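Local coordinates for uncharacterized protein (Ruminococcus gnavus, PDB 4QAN) that is of unknown function but adopts a cystatin-like fold, as a divergent member of the NTF2-like superfamily, and binds magnesium, at residues I99-E104 with I170-E175. Residues are numbered along the deposited sequence; the frame is centred on the assembly and turned at random. Where two conformers were deposited one is given.
Sequences IEQFEE and IHSLKE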
ATOM      1  N   ILE A  99      -8.916  -1.594  -0.393  1.00 36.96           N
ATOM      2  CA  ILE A  99      -9.847  -1.819   0.701  1.00 35.81           C
ATOM      3  C   ILE A  99     -10.722  -0.588   0.863  1.00 33.42           C
ATOM      4  O   ILE A  99     -11.923  -0.696   1.039  1.00 30.76           O
ATOM      5  CB  ILE A  99      -9.129  -2.185   2.026  1.00 34.11           C
ATOM      6  CG1 ILE A  99      -8.502  -3.583   1.890  1.00 35.57           C
ATOM      7  CG2 ILE A  99     -10.115  -2.197   3.189  1.00 35.20           C
ATOM      8  CD1 ILE A  99      -7.474  -3.959   2.939  1.00 33.76           C
ATOM      9  N   GLU A 100     -10.112   0.583   0.776  1.00 33.95           N
ATOM     10  CA  GLU A 100     -10.846   1.820   0.930  1.00 36.44           C
ATOM     11  C   GLU A 100     -11.811   2.101  -0.200  1.00 37.75           C
ATOM     12  O   GLU A 100     -12.896   2.608   0.045  1.00 38.27           O
ATOM     13  CB  GLU A 100      -9.891   2.968   1.129  1.00 40.77           C
ATOM     14  CG  GLU A 100      -9.298   2.885   2.505  1.00 40.49           C
ATOM     15  CD  GLU A 100      -8.126   3.780   2.678  1.00 48.19           C
ATOM     16  OE1 GLU A 100      -7.550   4.187   1.648  1.00 49.26           O
ATOM     17  OE2 GLU A 100      -7.786   4.059   3.851  1.00 48.08           O
ATOM     18  N   GLN A 101     -11.447   1.740  -1.427  1.00 36.60           N
ATOM     19  CA  GLN A 101     -12.404   1.798  -2.522  1.00 36.53           C
ATOM     20  C   GLN A 101     -13.571   0.874  -2.214  1.00 37.18           C
ATOM     21  O   GLN A 101     -14.722   1.283  -2.309  1.00 36.79           O
ATOM     22  CB  GLN A 101     -11.772   1.399  -3.846  1.00 36.52           C
ATOM     23  CG  GLN A 101     -10.711   2.370  -4.316  1.00 36.40           C
ATOM     24  CD  GLN A 101     -10.548   2.387  -5.814  1.00 37.95           C
ATOM     25  OE1 GLN A 101     -10.674   1.358  -6.479  1.00 37.93           O
ATOM     26  NE2 GLN A 101     -10.274   3.569  -6.360  1.00 39.67           N
ATOM     27  N   PHE A 102     -13.261  -0.363  -1.825  1.00 38.97           N
ATOM     28  CA  PHE A 102     -14.284  -1.343  -1.518  0.75 41.09           C
ATOM     29  C   PHE A 102     -15.220  -0.812  -0.428  1.00 41.65           C
ATOM     30  O   PHE A 102     -16.431  -0.831  -0.585  1.00 40.71           O
ATOM     31  CB  PHE A 102     -13.630  -2.647  -1.084  0.75 40.49           C
ATOM     32  CG  PHE A 102     -14.601  -3.754  -0.815  0.75 40.92           C
ATOM     33  CD1 PHE A 102     -15.080  -4.536  -1.851  0.75 40.58           C
ATOM     34  CD2 PHE A 102     -15.026  -4.023   0.485  0.75 40.84           C
ATOM     35  CE1 PHE A 102     -15.964  -5.566  -1.597  0.75 41.45           C
ATOM     36  CE2 PHE A 102     -15.909  -5.048   0.746  0.75 40.49           C
ATOM     37  CZ  PHE A 102     -16.375  -5.824  -0.297  0.75 42.31           C
ATOM     38  N   GLU A 103     -14.638  -0.332   0.667  1.00 42.15           N
ATOM     39  CA  GLU A 103     -15.440   0.159   1.802  1.00 44.01           C
ATOM     40  C   GLU A 103     -16.304   1.356   1.412  1.00 45.82           C
ATOM     41  O   GLU A 103     -17.495   1.404   1.745  1.00 45.10           O
ATOM     42  CB  GLU A 103     -14.539   0.500   2.994  1.00 40.53           C
ATOM     43  CG  GLU A 103     -13.916  -0.729   3.653  1.00 40.69           C
ATOM     44  CD  GLU A 103     -12.891  -0.382   4.731  1.00 42.82           C
ATOM     45  OE1 GLU A 103     -12.441   0.773   4.786  1.00 43.45           O
ATOM     46  OE2 GLU A 103     -12.518  -1.266   5.527  1.00 47.05           O
ATOM     47  N   GLU A 104     -15.712   2.301   0.684  1.00 44.64           N
ATOM     48  CA  GLU A 104     -16.442   3.480   0.223  1.00 47.67           C
ATOM     49  C   GLU A 104     -17.684   3.110  -0.614  1.00 50.43           C
ATOM     50  O   GLU A 104     -18.794   3.568  -0.308  1.00 52.65           O
ATOM     51  CB  GLU A 104     -15.522   4.402  -0.564  1.00 48.32           C
ATOM     52  CG  GLU A 104     -16.184   5.690  -1.011  1.00 54.97           C
ATOM     53  CD  GLU A 104     -15.234   6.646  -1.705  1.00 61.70           C
ATOM     54  OE1 GLU A 104     -14.000   6.451  -1.621  1.00 64.80           O
ATOM     55  OE2 GLU A 104     -15.732   7.603  -2.330  1.00 72.53           O
ATOM     56  N   ILE A 170      -9.313  -5.411 -12.414  1.00 46.85           N
ATOM     57  CA  ILE A 170      -9.776  -4.066 -12.132  1.00 47.12           C
ATOM     58  C   ILE A 170      -8.626  -3.259 -11.555  1.00 42.34           C
ATOM     59  O   ILE A 170      -8.116  -3.609 -10.506  1.00 42.88           O
ATOM     60  CB  ILE A 170     -10.912  -4.069 -11.105  1.00 46.39           C
ATOM     61  CG1 ILE A 170     -12.097  -4.889 -11.624  1.00 47.91           C
ATOM     62  CG2 ILE A 170     -11.319  -2.641 -10.759  1.00 46.22           C
ATOM     63  CD1 ILE A 170     -12.576  -4.506 -13.006  1.00 52.04           C
ATOM     64  N   HIS A 171      -8.224  -2.191 -12.243  1.00 41.06           N
ATOM     65  CA  HIS A 171      -7.227  -1.256 -11.713  1.00 37.77           C
ATOM     66  C   HIS A 171      -7.841  -0.312 -10.693  1.00 38.28           C
ATOM     67  O   HIS A 171      -7.184   0.083  -9.716  1.00 40.38           O
ATOM     68  CB  HIS A 171      -6.606  -0.413 -12.830  1.00 37.63           C
ATOM     69  CG  HIS A 171      -5.677   0.638 -12.321  1.00 36.36           C
ATOM     70  ND1 HIS A 171      -4.485   0.331 -11.701  1.00 35.65           N
ATOM     71  CD2 HIS A 171      -5.785   1.985 -12.284  1.00 36.82           C
ATOM     72  CE1 HIS A 171      -3.885   1.445 -11.324  1.00 36.47           C
ATOM     73  NE2 HIS A 171      -4.654   2.463 -11.667  1.00 39.12           N
ATOM     74  N   SER A 172      -9.080   0.100 -10.939  1.00 38.47           N
ATOM     75  CA  SER A 172      -9.774   0.985 -10.017  1.00 39.32           C
ATOM     76  C   SER A 172     -11.267   0.764 -10.050  1.00 39.53           C
ATOM     77  O   SER A 172     -11.833   0.495 -11.108  1.00 44.35           O
ATOM     78  CB  SER A 172      -9.458   2.442 -10.335  1.00 41.65           C
ATOM     79  OG  SER A 172      -9.949   3.307  -9.326  1.00 39.23           O
ATOM     80  N   LEU A 173     -11.888   0.863  -8.879  1.00 40.14           N
ATOM     81  CA  LEU A 173     -13.343   0.738  -8.720  1.00 42.78           C
ATOM     82  C   LEU A 173     -14.027   2.091  -8.904  1.00 43.39           C
ATOM     83  O   LEU A 173     -15.241   2.207  -8.747  1.00 40.92           O
ATOM     84  CB  LEU A 173     -13.683   0.190  -7.327  1.00 44.97           C
ATOM     85  CG  LEU A 173     -13.628  -1.329  -7.173  1.00 50.55           C
ATOM     86  CD1 LEU A 173     -12.195  -1.851  -7.092  1.00 48.89           C
ATOM     87  CD2 LEU A 173     -14.421  -1.725  -5.938  1.00 54.20           C
ATOM     88  N   LYS A 174     -13.209   3.107  -9.173  1.00 45.07           N
ATOM     89  CA  LYS A 174     -13.657   4.444  -9.497  1.00 45.10           C
ATOM     90  C   LYS A 174     -12.878   4.950 -10.715  1.00 46.06           C
ATOM     91  O   LYS A 174     -11.729   4.571 -10.946  1.00 48.33           O
ATOM     92  CB  LYS A 174     -13.451   5.355  -8.293  1.00 45.56           C
ATOM     93  CG  LYS A 174     -14.205   4.861  -7.071  1.00 47.79           C
ATOM     94  CD  LYS A 174     -14.316   5.929  -5.998  1.00 49.40           C
ATOM     95  CE  LYS A 174     -13.011   6.146  -5.268  1.00 48.28           C
ATOM     96  NZ  LYS A 174     -13.037   7.435  -4.536  1.00 50.60           N
ATOM     97  N   GLU A 175     -13.524   5.805 -11.489  1.00 48.53           N
ATOM     98  CA  GLU A 175     -12.998   6.325 -12.755  1.00 50.33           C
ATOM     99  C   GLU A 175     -11.556   6.798 -12.625  1.00 46.55           C
ATOM    100  O   GLU A 175     -11.182   7.362 -11.611  1.00 45.61           O
ATOM    101  CB  GLU A 175     -13.866   7.505 -13.178  1.00 54.06           C
ATOM    102  CG  GLU A 175     -13.944   7.759 -14.661  1.00 60.42           C
ATOM    103  CD  GLU A 175     -14.980   8.824 -14.968  1.00 65.06           C
ATOM    104  OE1 GLU A 175     -14.822   9.953 -14.455  1.00 66.01           O
ATOM    105  OE2 GLU A 175     -15.952   8.526 -15.699  1.00 66.67           O
TER
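Helix residues 99-104 face the end of a strand and the loop after it, 170-175, and the backbones come nearest at Q101 and L173, 6.4 Å between CA atoms. Q101 makes the largest share of the contact. Its CG lies anti to the carbonyl carbon (chi1 -66°), and the extended chain carries the amide to the loop. There the amide hydrogen-bonds with both ends. Q101 OE1 accepts from backbone L173 N at 2.7 Å in a nearly straight bond, with the donor above the carbonyl plane. Q101 NE2 donates to S172 OG at 3.0 Å, and that oxygen lies in the amide plane. S172 OG donates in turn to K174 O at 2.7 Å, within the loop. The two hydrogen bonds of the Q101 side-chain amide fix its flip in this buried spot. An alanine here removes both the acceptor of the L173 N-H and the donor to S172 OG, and would probably loosen the loop's hold on the helix. L173 packs CB against Q101 OE1. K174 crosses Q101 obliquely, bends at chi3 and brings NZ over the carboxylate plane of E104, a salt bridge of 3.2 Å to OE1. K174 NZ also bonds to I183 O. The contact ties helix 87-108 to the exit of strand 167-172, where H171 and S172 form a classic beta bulge opposite T160 of strand 153-164. The F102 side chain touches helices 27-39 and 43-48.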